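Local structure of valine-pyruvate aminotransferase (Salmonella typhimurium, 3G7Q) at residues I184-P189 and N195-E200; K204-A209 and R235-P240; I319-R324 and A401-L406. The protein catalyses the transfer of an amino group from L-valine to pyruvate, yielding L-alanine and 3-methyl-2-oxobutanoate, with pyridoxal 5'-phosphate as cofactor. One frame throughout, in Å; residues are numbered along the deposited sequence. Where two conformers were deposited one is given.

Interaction 1: I184-P189 and N195-E200; sequences ICVSRP and NVITDE
In the beta-alpha crossover that leaves strand 181-187 for helix 199-211, R188 just past the strand end reaches over to I197, in the loop before the helix, and to D199 in its first turn. Its CG lies anti to the backbone N (chi1 -165°), and the chain runs extended to NE, long enough to span the gap. NE then hydrogen-bonds to I197 O at 2.9 Å. NH2 of R188 reaches the same I197 O, also at 2.9 Å, so the guanidinium grips one carbonyl side-on with two N-H groups. A salt bridge from R188 NH2 to D199 OD1 (2.8 Å, 158° at the hydrogen) is the straightest of the three bonds. OD1 is approached on its anti side and lies almost within the guanidinium plane, although the carboxylate is turned 74° against that plane. Both acceptors sit at the guanidinium edge, which fixes its rotation. Both groups have a further partner in the loop ahead of strand 242-247: R235 O accepts from R188 NH1, and R235 N donates to D199 OD1.

The intervening turn carries the NPTG sequence, a hallmark of class I aminotransferases that in relatives forms part of the cofactor pocket. P189, preceded by a cis peptide, rests its CB on V196 CG2 at 3.8 Å, and the two side chains point the same way. An arginine aliphatic stem suits this buried place, because CD of R188 also covers I197 CG2 at 3.5 Å. One water bridges the backbones of the two segments, donating to S187 O (2.7 Å) and N195 O and accepting from I197 N. T198, the N-cap, and E201 OE1, which takes T198 N, form a capping box at the helix start.

Interaction 2: K204-A209 and R235-P240; sequences KLDRLA and RPLWNP
D206 on helix 199-211 faces N239 and L237 of the loop that precedes strand 242-247, and the two loop residues meet it in different ways. The closer-packed part is apolar: L237 CD2 lies 4.1 Å from D206 CB, at the base of the aspartate and before its carboxylate. Leucine suits this place because the same side chain also rests on I242.

Farther out, the link is polar and thin. N239 ND2 donates to D206 OD1 across 3.1 Å in a nearly straight bond (171°), meeting that oxygen on its syn side. A weak second bond runs from N239 ND2 to D206 OD2 at 3.3 Å, so a single amide nitrogen bridges both carboxylate oxygens. CG of D206 stands anti to the backbone N (chi1 179°), which carries the carboxylate out toward the loop, and N239 approaches it from the opposite direction, the amide and carboxylate planes standing 39° apart. The amide oxygen has another role: N239 OD1 accepts from N241 N, as in an Asx turn, which holds the amide so that ND2 faces the helix. The whole contact buries little surface, 109 Å², and D206, L237 and N239 all keep some exposure to solvent.

Beneath it run strands 181-187, 216-219 and 242-247 of the large sheet, D206 touching L216 and I242, A209 packing on I184 and L216, and L205 on V186.

Interaction 3: I319-R324 and A401-L406; sequences IAIIRR and AGVKIL
V403 of helix 396-416 fits against I321 and I322 of helix 299-325, and its two methyl groups divide the work. CG1 presses on backbone, lying 3.9 Å from I322 CA and 4.2 Å from I321 O. CG2 meets the side chain instead, 4.0 Å from I322 CG1. With CG1 anti to the valine backbone N (chi1 166°), the two methyls fork, one against the main chain and one against I322 CG1, the valine and I322 side chains crossing at about a right angle. I321 adds its CG2, 4.3 Å from V403 CB. All of it is van der Waals contact, the valine meeting both the isoleucine side chains and the main chain of helix 299-325. A short residue is well placed at V403: it lets the helices approach until I322 CA and V403 CA are only 6.3 Å apart, while CG1 covers the opposing backbone and CG2 the I322 side chain.

The next shell holds these residues in position. I322 continues inward onto L342 and L344 of strand 341-345 and onto I333 of strand 332-334, so one side chain serves both the helix contact and the sheet. One turn on from V403, L406 lies on L344 and L326 and reaches L356 and L360 of helix 353-362. Farther out, the exposed R324 makes a salt bridge to E400, a charged link at the margin of the apolar contact.

Two helices joined through aliphatic residues and laid on a largely antiparallel sheet are typical of the smaller, C-terminal domain of fold type I pyridoxal-phosphate enzymes.

How the interactions relate
Along the chain the three contacts come in series, and all lie within the class I and II aminotransferase region. Interactions 1 and 2 are neighbours, with centres about 10 Å apart, and share helix 199-211 beside the seven-stranded mixed sheet. They touch directly, through R235, the first residue of segment 235-240, and through L205 on the helix side. Interaction 3 joins helices beside the six-stranded mixed sheet, its centre about 28 Å from that of interaction 1 and 38 Å from that of interaction 2, on the opposite side of the chain's centre from the latter. The first pair ties helix 199-211 to the strand end and the loop beside the large sheet, and the third joins two helices on the other sheet.

Interaction 1: I184-P189 and N195-E200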
ATOM      1  N   ILE A 184      -1.425 -15.267  18.100  1.00 32.73           N
ATOM      2  CA  ILE A 184      -1.902 -16.526  17.555  1.00 32.29           C
ATOM      3  C   ILE A 184      -2.633 -16.145  16.273  1.00 32.74           C
ATOM      4  O   ILE A 184      -3.486 -15.264  16.295  1.00 32.42           O
ATOM      5  CB  ILE A 184      -2.844 -17.229  18.522  1.00 33.56           C
ATOM      6  CG1 ILE A 184      -2.133 -17.480  19.862  1.00 34.20           C
ATOM      7  CG2 ILE A 184      -3.363 -18.519  17.895  1.00 33.20           C
ATOM      8  CD1 ILE A 184      -2.983 -18.205  20.939  1.00 32.91           C
ATOM      9  N   CYS A 185      -2.305 -16.810  15.173  0.50 31.62           N
ATOM     10  CA  CYS A 185      -2.868 -16.439  13.884  0.50 31.87           C
ATOM     11  C   CYS A 185      -3.499 -17.610  13.143  0.50 30.91           C
ATOM     12  O   CYS A 185      -2.861 -18.636  12.960  0.50 31.53           O
ATOM     13  CB  CYS A 185      -1.754 -15.838  13.038  0.50 32.28           C
ATOM     14  SG  CYS A 185      -2.339 -15.095  11.524  0.50 34.16           S
ATOM     15  N   VAL A 186      -4.749 -17.444  12.711  1.00 29.93           N
ATOM     16  CA  VAL A 186      -5.473 -18.459  11.958  1.00 31.96           C
ATOM     17  C   VAL A 186      -6.248 -17.744  10.847  1.00 34.14           C
ATOM     18  O   VAL A 186      -6.411 -16.532  10.873  1.00 33.02           O
ATOM     19  CB  VAL A 186      -6.464 -19.265  12.819  1.00 32.96           C
ATOM     20  CG1 VAL A 186      -5.761 -20.043  13.888  1.00 34.50           C
ATOM     21  CG2 VAL A 186      -7.526 -18.344  13.433  1.00 32.49           C
ATOM     22  N   SER A 187      -6.677 -18.486   9.843  1.00 36.58           N
ATOM     23  CA  SER A 187      -7.536 -17.938   8.784  1.00 35.75           C
ATOM     24  C   SER A 187      -8.792 -18.796   8.821  1.00 36.54           C
ATOM     25  O   SER A 187      -8.753 -19.921   9.345  1.00 35.33           O
ATOM     26  CB  SER A 187      -6.856 -17.976   7.421  1.00 38.37           C
ATOM     27  OG  SER A 187      -6.446 -19.307   7.117  1.00 39.68           O
ATOM     28  N   ARG A 188      -9.916 -18.279   8.302  1.00 32.92           N
ATOM     29  CA  ARG A 188     -11.164 -19.032   8.322  1.00 33.25           C
ATOM     30  C   ARG A 188     -12.171 -18.469   7.341  1.00 32.99           C
ATOM     31  O   ARG A 188     -12.727 -17.398   7.591  1.00 33.35           O
ATOM     32  CB  ARG A 188     -11.782 -18.986   9.730  1.00 32.49           C
ATOM     33  CG  ARG A 188     -12.875 -19.985  10.007  1.00 34.26           C
ATOM     34  CD  ARG A 188     -13.500 -19.697  11.360  1.00 35.86           C
ATOM     35  NE  ARG A 188     -14.199 -20.840  11.917  1.00 30.75           N
ATOM     36  CZ  ARG A 188     -15.257 -20.769  12.735  1.00 32.68           C
ATOM     37  NH1 ARG A 188     -15.806 -19.597  13.048  1.00 34.95           N
ATOM     38  NH2 ARG A 188     -15.805 -21.865  13.214  1.00 32.08           N
ATOM     39  N   PRO A 189     -12.397 -19.142   6.198  1.00 32.65           N
ATOM     40  CA  PRO A 189     -11.743 -20.350   5.656  1.00 32.04           C
ATOM     41  C   PRO A 189     -10.300 -20.077   5.291  1.00 31.21           C
ATOM     42  O   PRO A 189      -9.888 -18.927   5.098  1.00 31.70           O
ATOM     43  CB  PRO A 189     -12.523 -20.664   4.381  1.00 33.08           C
ATOM     44  CG  PRO A 189     -13.820 -19.871   4.495  1.00 35.09           C
ATOM     45  CD  PRO A 189     -13.475 -18.663   5.321  1.00 32.31           C
ATOM     46  N   ASN A 195      -9.774 -25.256   4.615  1.00 30.53           N
ATOM     47  CA  ASN A 195     -10.226 -25.678   5.921  1.00 28.25           C
ATOM     48  C   ASN A 195     -11.008 -24.590   6.650  1.00 30.19           C
ATOM     49  O   ASN A 195     -10.686 -23.408   6.536  1.00 30.18           O
ATOM     50  CB  ASN A 195      -9.047 -26.040   6.802  1.00 29.32           C
ATOM     51  CG  ASN A 195      -9.479 -26.705   8.106  1.00 27.97           C
ATOM     52  OD1 ASN A 195     -10.306 -27.629   8.095  1.00 29.38           O
ATOM     53  ND2 ASN A 195      -8.933 -26.225   9.235  1.00 30.56           N
ATOM     54  N   VAL A 196     -11.989 -25.024   7.427  1.00 30.29           N
ATOM     55  CA  VAL A 196     -12.719 -24.133   8.316  1.00 29.78           C
ATOM     56  C   VAL A 196     -12.528 -24.657   9.738  1.00 29.20           C
ATOM     57  O   VAL A 196     -13.108 -25.681  10.135  1.00 29.36           O
ATOM     58  CB  VAL A 196     -14.201 -23.986   7.917  1.00 29.30           C
ATOM     59  CG1 VAL A 196     -15.006 -23.304   9.040  1.00 29.65           C
ATOM     60  CG2 VAL A 196     -14.297 -23.195   6.616  1.00 29.95           C
ATOM     61  N   ILE A 197     -11.644 -24.014  10.477  0.70 27.89           N
ATOM     62  CA  ILE A 197     -11.414 -24.390  11.855  0.70 27.32           C
ATOM     63  C   ILE A 197     -12.771 -24.472  12.598  0.70 28.64           C
ATOM     64  O   ILE A 197     -13.630 -23.609  12.415  0.70 29.66           O
ATOM     65  CB  ILE A 197     -10.410 -23.390  12.485  0.70 29.08           C
ATOM     66  CG1 ILE A 197     -10.075 -23.790  13.913  0.70 29.13           C
ATOM     67  CG2 ILE A 197     -10.937 -21.926  12.368  0.70 27.83           C
ATOM     68  CD1 ILE A 197      -9.054 -22.870  14.555  0.70 33.45           C
ATOM     69  N   THR A 198     -12.968 -25.510  13.408  1.00 29.18           N
ATOM     70  CA  THR A 198     -14.267 -25.765  14.045  1.00 29.46           C
ATOM     71  C   THR A 198     -14.585 -24.732  15.121  1.00 28.57           C
ATOM     72  O   THR A 198     -13.684 -24.072  15.668  1.00 29.43           O
ATOM     73  CB  THR A 198     -14.378 -27.170  14.643  1.00 28.02           C
ATOM     74  OG1 THR A 198     -13.587 -27.275  15.845  1.00 30.89           O
ATOM     75  CG2 THR A 198     -13.990 -28.263  13.601  1.00 29.21           C
ATOM     76  N   ASP A 199     -15.874 -24.555  15.414  1.00 30.94           N
ATOM     77  CA  ASP A 199     -16.248 -23.651  16.491  1.00 28.94           C
ATOM     78  C   ASP A 199     -15.513 -23.999  17.796  1.00 29.17           C
ATOM     79  O   ASP A 199     -15.009 -23.103  18.463  1.00 29.21           O
ATOM     80  CB  ASP A 199     -17.756 -23.667  16.763  1.00 31.03           C
ATOM     81  CG  ASP A 199     -18.568 -23.189  15.589  1.00 32.07           C
ATOM     82  OD1 ASP A 199     -18.065 -22.374  14.801  1.00 29.93           O
ATOM     83  OD2 ASP A 199     -19.707 -23.645  15.473  1.00 33.10           O
ATOM     84  N   GLU A 200     -15.413 -25.278  18.103  1.00 27.50           N
ATOM     85  CA  GLU A 200     -14.775 -25.736  19.342  1.00 31.63           C
ATOM     86  C   GLU A 200     -13.277 -25.403  19.347  1.00 30.00           C
ATOM     87  O   GLU A 200     -12.742 -24.922  20.338  1.00 27.89           O
ATOM     88  CB  GLU A 200     -15.001 -27.232  19.520  1.00 33.12           C
ATOM     89  CG  GLU A 200     -14.572 -27.794  20.874  1.00 43.02           C
TER
HETATM   90  O   HOH W   1     -10.069 -22.217   9.060  1.00 27.56           O

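Interaction 2: K204-A209 and R235-P240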
ATOM      1  N   LYS A 204     -11.563 -22.523  21.917  0.50 27.84           N
ATOM      2  CA  LYS A 204     -10.418 -22.959  22.742  0.50 29.27           C
ATOM      3  C   LYS A 204      -9.227 -22.022  22.513  0.50 29.08           C
ATOM      4  O   LYS A 204      -8.645 -21.502  23.467  0.50 27.23           O
ATOM      5  CB  LYS A 204     -10.000 -24.408  22.438  0.50 29.71           C
ATOM      6  CG  LYS A 204     -10.922 -25.519  22.937  0.50 32.86           C
ATOM      7  CD  LYS A 204     -10.302 -26.875  22.575  0.50 33.08           C
ATOM      8  CE  LYS A 204     -11.191 -28.064  22.851  0.50 42.73           C
ATOM      9  NZ  LYS A 204     -10.536 -29.344  22.392  0.50 40.03           N
ATOM     10  N   LEU A 205      -8.885 -21.786  21.245  1.00 29.81           N
ATOM     11  CA  LEU A 205      -7.817 -20.822  20.900  1.00 29.37           C
ATOM     12  C   LEU A 205      -8.095 -19.428  21.463  1.00 29.74           C
ATOM     13  O   LEU A 205      -7.174 -18.752  21.930  1.00 29.30           O
ATOM     14  CB  LEU A 205      -7.597 -20.743  19.383  1.00 29.98           C
ATOM     15  CG  LEU A 205      -6.985 -21.958  18.700  1.00 29.72           C
ATOM     16  CD1 LEU A 205      -6.957 -21.789  17.169  1.00 30.41           C
ATOM     17  CD2 LEU A 205      -5.566 -22.241  19.256  1.00 30.87           C
ATOM     18  N   ASP A 206      -9.359 -19.003  21.431  1.00 29.53           N
ATOM     19  CA  ASP A 206      -9.776 -17.704  21.973  1.00 30.39           C
ATOM     20  C   ASP A 206      -9.513 -17.681  23.487  1.00 30.74           C
ATOM     21  O   ASP A 206      -9.038 -16.686  24.014  1.00 32.29           O
ATOM     22  CB  ASP A 206     -11.257 -17.466  21.673  1.00 31.48           C
ATOM     23  CG  ASP A 206     -11.782 -16.141  22.221  1.00 35.56           C
ATOM     24  OD1 ASP A 206     -11.243 -15.079  21.904  1.00 41.97           O
ATOM     25  OD2 ASP A 206     -12.795 -16.191  22.939  1.00 45.07           O
ATOM     26  N   ARG A 207      -9.825 -18.777  24.175  0.50 30.87           N
ATOM     27  CA  ARG A 207      -9.580 -18.865  25.620  0.50 31.72           C
ATOM     28  C   ARG A 207      -8.075 -18.873  25.929  0.50 31.89           C
ATOM     29  O   ARG A 207      -7.635 -18.221  26.875  0.50 32.14           O
ATOM     30  CB  ARG A 207     -10.294 -20.087  26.233  0.50 31.93           C
ATOM     31  CG  ARG A 207     -11.832 -20.017  26.131  0.50 32.26           C
ATOM     32  CD  ARG A 207     -12.570 -21.128  26.917  0.50 33.52           C
ATOM     33  NE  ARG A 207     -12.192 -22.498  26.552  0.50 34.29           N
ATOM     34  CZ  ARG A 207     -12.716 -23.252  25.576  0.50 34.51           C
ATOM     35  NH1 ARG A 207     -13.668 -22.821  24.738  0.50 27.65           N
ATOM     36  NH2 ARG A 207     -12.247 -24.481  25.420  0.50 39.35           N
ATOM     37  N   LEU A 208      -7.294 -19.621  25.155  1.00 31.54           N
ATOM     38  CA  LEU A 208      -5.841 -19.645  25.315  1.00 32.60           C
ATOM     39  C   LEU A 208      -5.219 -18.259  25.083  1.00 33.68           C
ATOM     40  O   LEU A 208      -4.403 -17.808  25.891  1.00 33.41           O
ATOM     41  CB  LEU A 208      -5.199 -20.694  24.398  1.00 32.37           C
ATOM     42  CG  LEU A 208      -5.417 -22.156  24.791  1.00 34.10           C
ATOM     43  CD1 LEU A 208      -5.125 -23.084  23.633  1.00 29.95           C
ATOM     44  CD2 LEU A 208      -4.593 -22.540  26.051  1.00 33.79           C
ATOM     45  N   ALA A 209      -5.642 -17.572  24.020  1.00 32.82           N
ATOM     46  CA  ALA A 209      -5.131 -16.229  23.716  1.00 33.76           C
ATOM     47  C   ALA A 209      -5.408 -15.280  24.883  1.00 35.43           C
ATOM     48  O   ALA A 209      -4.512 -14.526  25.314  1.00 35.04           O
ATOM     49  CB  ALA A 209      -5.741 -15.683  22.414  1.00 30.94           C
ATOM     50  N   ARG A 235     -19.619 -20.507  13.205  1.00 30.80           N
ATOM     51  CA  ARG A 235     -20.206 -19.405  13.964  1.00 30.90           C
ATOM     52  C   ARG A 235     -19.241 -18.239  13.962  1.00 32.50           C
ATOM     53  O   ARG A 235     -18.083 -18.395  14.330  1.00 32.37           O
ATOM     54  CB  ARG A 235     -20.496 -19.816  15.401  1.00 31.40           C
ATOM     55  CG  ARG A 235     -20.981 -18.657  16.267  1.00 35.87           C
ATOM     56  CD  ARG A 235     -21.255 -19.081  17.714  1.00 37.92           C
ATOM     57  NE  ARG A 235     -22.071 -20.263  17.677  1.00 37.90           N
ATOM     58  CZ  ARG A 235     -21.672 -21.513  17.904  1.00 47.07           C
ATOM     59  NH1 ARG A 235     -20.439 -21.797  18.325  1.00 52.16           N
ATOM     60  NH2 ARG A 235     -22.554 -22.488  17.767  1.00 46.31           N
ATOM     61  N   PRO A 236     -19.700 -17.050  13.538  1.00 33.31           N
ATOM     62  CA  PRO A 236     -18.778 -15.917  13.590  1.00 33.77           C
ATOM     63  C   PRO A 236     -18.374 -15.589  15.027  1.00 33.77           C
ATOM     64  O   PRO A 236     -19.144 -15.864  15.971  1.00 32.47           O
ATOM     65  CB  PRO A 236     -19.587 -14.783  12.952  1.00 36.77           C
ATOM     66  CG  PRO A 236     -20.648 -15.492  12.131  1.00 36.82           C
ATOM     67  CD  PRO A 236     -20.995 -16.674  12.946  1.00 34.09           C
ATOM     68  N   LEU A 237     -17.182 -15.026  15.183  1.00 34.98           N
ATOM     69  CA  LEU A 237     -16.629 -14.698  16.485  1.00 36.43           C
ATOM     70  C   LEU A 237     -15.921 -13.365  16.491  1.00 35.90           C
ATOM     71  O   LEU A 237     -15.051 -13.117  15.658  1.00 33.46           O
ATOM     72  CB  LEU A 237     -15.594 -15.747  16.910  1.00 37.62           C
ATOM     73  CG  LEU A 237     -14.900 -15.593  18.287  1.00 39.17           C
ATOM     74  CD1 LEU A 237     -15.884 -15.698  19.435  1.00 42.82           C
ATOM     75  CD2 LEU A 237     -13.764 -16.619  18.479  1.00 41.45           C
ATOM     76  N   TRP A 238     -16.287 -12.510  17.435  1.00 34.10           N
ATOM     77  CA  TRP A 238     -15.514 -11.293  17.674  1.00 35.63           C
ATOM     78  C   TRP A 238     -15.669 -10.875  19.129  1.00 35.87           C
ATOM     79  O   TRP A 238     -16.748 -11.028  19.728  1.00 35.10           O
ATOM     80  CB  TRP A 238     -15.861 -10.113  16.755  1.00 38.36           C
ATOM     81  CG  TRP A 238     -14.820  -9.003  16.940  1.00 36.54           C
ATOM     82  CD1 TRP A 238     -13.582  -8.932  16.342  1.00 40.41           C
ATOM     83  CD2 TRP A 238     -14.906  -7.860  17.798  1.00 37.89           C
ATOM     84  NE1 TRP A 238     -12.900  -7.823  16.788  1.00 39.87           N
ATOM     85  CE2 TRP A 238     -13.695  -7.139  17.666  1.00 37.15           C
ATOM     86  CE3 TRP A 238     -15.891  -7.368  18.653  1.00 39.31           C
ATOM     87  CZ2 TRP A 238     -13.447  -5.965  18.366  1.00 40.22           C
ATOM     88  CZ3 TRP A 238     -15.645  -6.222  19.348  1.00 41.77           C
ATOM     89  CH2 TRP A 238     -14.431  -5.519  19.198  1.00 40.27           C
ATOM     90  N   ASN A 239     -14.548 -10.468  19.716  1.00 34.68           N
ATOM     91  CA  ASN A 239     -14.523  -9.865  21.052  1.00 35.11           C
ATOM     92  C   ASN A 239     -13.293  -8.962  21.065  1.00 34.76           C
ATOM     93  O   ASN A 239     -12.486  -9.005  20.124  1.00 33.73           O
ATOM     94  CB  ASN A 239     -14.563 -10.912  22.169  1.00 35.73           C
ATOM     95  CG  ASN A 239     -13.367 -11.822  22.173  1.00 37.96           C
ATOM     96  OD1 ASN A 239     -12.237 -11.366  22.254  1.00 37.08           O
ATOM     97  ND2 ASN A 239     -13.616 -13.132  22.130  1.00 31.22           N
ATOM     98  N   PRO A 240     -13.151  -8.108  22.082  1.00 36.42           N
ATOM     99  CA  PRO A 240     -12.008  -7.175  22.064  1.00 36.42           C
ATOM    100  C   PRO A 240     -10.582  -7.758  22.005  1.00 36.06           C
ATOM    101  O   PRO A 240      -9.655  -6.992  21.742  1.00 39.22           O
ATOM    102  CB  PRO A 240     -12.205  -6.381  23.359  1.00 36.81           C
ATOM    103  CG  PRO A 240     -13.668  -6.416  23.583  1.00 38.36           C
ATOM    104  CD  PRO A 240     -14.042  -7.835  23.219  1.00 37.09           C
TER

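Interaction 3: I319-R324 and A401-L406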
ATOM      1  N   ILE A 319     -13.912 -31.254  -8.251  1.00 29.43           N
ATOM      2  CA  ILE A 319     -13.648 -32.512  -7.573  1.00 30.10           C
ATOM      3  C   ILE A 319     -14.071 -33.678  -8.450  1.00 32.18           C
ATOM      4  O   ILE A 319     -13.384 -34.693  -8.520  1.00 31.23           O
ATOM      5  CB  ILE A 319     -14.337 -32.565  -6.195  1.00 30.14           C
ATOM      6  CG1 ILE A 319     -13.618 -31.601  -5.242  1.00 32.70           C
ATOM      7  CG2 ILE A 319     -14.302 -34.003  -5.617  1.00 33.13           C
ATOM      8  CD1 ILE A 319     -14.289 -31.422  -3.867  1.00 34.51           C
ATOM      9  N   ALA A 320     -15.216 -33.545  -9.101  1.00 29.76           N
ATOM     10  CA  ALA A 320     -15.709 -34.617  -9.968  1.00 30.44           C
ATOM     11  C   ALA A 320     -14.715 -34.880 -11.119  1.00 30.31           C
ATOM     12  O   ALA A 320     -14.505 -36.033 -11.475  1.00 31.15           O
ATOM     13  CB  ALA A 320     -17.089 -34.302 -10.515  1.00 31.03           C
ATOM     14  N   ILE A 321     -14.122 -33.814 -11.667  1.00 29.89           N
ATOM     15  CA  ILE A 321     -13.111 -33.939 -12.737  1.00 30.80           C
ATOM     16  C   ILE A 321     -11.924 -34.698 -12.177  1.00 29.76           C
ATOM     17  O   ILE A 321     -11.482 -35.689 -12.759  1.00 29.76           O
ATOM     18  CB  ILE A 321     -12.674 -32.570 -13.307  1.00 31.23           C
ATOM     19  CG1 ILE A 321     -13.814 -31.888 -14.074  1.00 34.68           C
ATOM     20  CG2 ILE A 321     -11.462 -32.721 -14.258  1.00 30.30           C
ATOM     21  CD1 ILE A 321     -13.514 -30.407 -14.449  1.00 34.55           C
ATOM     22  N   ILE A 322     -11.432 -34.272 -11.020  1.00 28.90           N
ATOM     23  CA  ILE A 322     -10.298 -34.935 -10.376  1.00 28.35           C
ATOM     24  C   ILE A 322     -10.565 -36.422 -10.192  1.00 29.30           C
ATOM     25  O   ILE A 322      -9.728 -37.273 -10.528  1.00 28.67           O
ATOM     26  CB  ILE A 322      -9.953 -34.291  -9.004  1.00 29.05           C
ATOM     27  CG1 ILE A 322      -9.399 -32.860  -9.199  1.00 31.07           C
ATOM     28  CG2 ILE A 322      -8.933 -35.159  -8.216  1.00 28.58           C
ATOM     29  CD1 ILE A 322      -9.253 -32.090  -7.891  1.00 29.44           C
ATOM     30  N   ARG A 323     -11.735 -36.744  -9.661  1.00 29.04           N
ATOM     31  CA  ARG A 323     -12.068 -38.144  -9.385  1.00 27.94           C
ATOM     32  C   ARG A 323     -12.223 -39.029 -10.637  1.00 27.82           C
ATOM     33  O   ARG A 323     -12.115 -40.265 -10.542  1.00 30.10           O
ATOM     34  CB  ARG A 323     -13.288 -38.194  -8.475  1.00 28.93           C
ATOM     35  CG  ARG A 323     -12.971 -37.714  -7.055  1.00 30.80           C
ATOM     36  CD  ARG A 323     -12.205 -38.768  -6.310  1.00 32.86           C
ATOM     37  NE  ARG A 323     -11.747 -38.362  -4.963  1.00 33.22           N
ATOM     38  CZ  ARG A 323     -10.495 -38.281  -4.530  1.00 34.15           C
ATOM     39  NH1 ARG A 323      -9.466 -38.596  -5.315  1.00 29.96           N
ATOM     40  NH2 ARG A 323     -10.284 -37.925  -3.262  1.00 33.91           N
ATOM     41  N   ARG A 324     -12.433 -38.434 -11.805  1.00 29.38           N
ATOM     42  CA  ARG A 324     -12.426 -39.227 -13.048  1.00 29.22           C
ATOM     43  C   ARG A 324     -11.037 -39.723 -13.357  1.00 31.85           C
ATOM     44  O   ARG A 324     -10.886 -40.722 -14.040  1.00 30.44           O
ATOM     45  CB  ARG A 324     -12.959 -38.440 -14.221  1.00 28.64           C
ATOM     46  CG  ARG A 324     -14.478 -38.310 -14.151  1.00 35.27           C
ATOM     47  CD  ARG A 324     -15.099 -37.844 -15.429  1.00 41.89           C
ATOM     48  NE  ARG A 324     -15.005 -36.420 -15.618  1.00 49.91           N
ATOM     49  CZ  ARG A 324     -14.281 -35.805 -16.552  1.00 53.83           C
ATOM     50  NH1 ARG A 324     -13.543 -36.460 -17.456  1.00 51.66           N
ATOM     51  NH2 ARG A 324     -14.328 -34.487 -16.589  1.00 52.91           N
ATOM     52  N   ALA A 401      -7.588 -30.453 -18.556  1.00 31.56           N
ATOM     53  CA  ALA A 401      -6.304 -30.662 -19.214  1.00 32.10           C
ATOM     54  C   ALA A 401      -5.178 -30.744 -18.177  1.00 30.35           C
ATOM     55  O   ALA A 401      -4.272 -31.574 -18.316  1.00 31.15           O
ATOM     56  CB  ALA A 401      -6.032 -29.556 -20.238  1.00 31.21           C
ATOM     57  N   GLY A 402      -5.227 -29.888 -17.160  1.00 30.01           N
ATOM     58  CA  GLY A 402      -4.214 -29.906 -16.076  1.00 30.86           C
ATOM     59  C   GLY A 402      -4.263 -31.185 -15.253  1.00 29.85           C
ATOM     60  O   GLY A 402      -3.224 -31.787 -14.921  1.00 29.09           O
ATOM     61  N   VAL A 403      -5.473 -31.603 -14.905  1.00 29.50           N
ATOM     62  CA  VAL A 403      -5.703 -32.815 -14.105  1.00 28.25           C
ATOM     63  C   VAL A 403      -5.258 -34.054 -14.862  1.00 30.01           C
ATOM     64  O   VAL A 403      -4.646 -34.961 -14.280  1.00 29.35           O
ATOM     65  CB  VAL A 403      -7.191 -32.907 -13.625  1.00 30.68           C
ATOM     66  CG1 VAL A 403      -7.536 -34.307 -13.101  1.00 32.53           C
ATOM     67  CG2 VAL A 403      -7.463 -31.815 -12.554  1.00 32.58           C
ATOM     68  N   LYS A 404      -5.542 -34.111 -16.156  1.00 29.84           N
ATOM     69  CA  LYS A 404      -5.118 -35.238 -16.966  1.00 30.85           C
ATOM     70  C   LYS A 404      -3.591 -35.387 -16.914  1.00 28.62           C
ATOM     71  O   LYS A 404      -3.065 -36.504 -16.738  1.00 28.80           O
ATOM     72  CB  LYS A 404      -5.596 -35.060 -18.406  1.00 29.71           C
ATOM     73  CG  LYS A 404      -5.175 -36.194 -19.357  1.00 33.53           C
ATOM     74  CD  LYS A 404      -5.763 -35.994 -20.738  1.00 39.58           C
ATOM     75  CE  LYS A 404      -5.334 -37.106 -21.684  1.00 46.12           C
ATOM     76  NZ  LYS A 404      -5.997 -36.924 -22.997  1.00 56.30           N
ATOM     77  N   ILE A 405      -2.886 -34.267 -17.067  1.00 28.07           N
ATOM     78  CA  ILE A 405      -1.415 -34.262 -17.030  1.00 27.99           C
ATOM     79  C   ILE A 405      -0.948 -34.645 -15.613  1.00 27.66           C
ATOM     80  O   ILE A 405      -0.045 -35.480 -15.449  1.00 28.32           O
ATOM     81  CB  ILE A 405      -0.864 -32.897 -17.477  1.00 28.15           C
ATOM     82  CG1 ILE A 405      -1.055 -32.742 -19.007  1.00 31.84           C
ATOM     83  CG2 ILE A 405       0.607 -32.717 -17.090  1.00 27.70           C
ATOM     84  CD1 ILE A 405      -0.768 -31.344 -19.520  1.00 32.58           C
ATOM     85  N   LEU A 406      -1.573 -34.055 -14.609  1.00 28.85           N
ATOM     86  CA  LEU A 406      -1.267 -34.407 -13.219  1.00 27.80           C
ATOM     87  C   LEU A 406      -1.374 -35.911 -12.992  1.00 29.67           C
ATOM     88  O   LEU A 406      -0.466 -36.529 -12.447  1.00 26.92           O
ATOM     89  CB  LEU A 406      -2.190 -33.662 -12.238  1.00 28.29           C
ATOM     90  CG  LEU A 406      -2.085 -34.027 -10.736  1.00 27.74           C
ATOM     91  CD1 LEU A 406      -0.711 -33.723 -10.150  1.00 27.58           C
ATOM     92  CD2 LEU A 406      -3.208 -33.341  -9.886  1.00 26.31           C
TER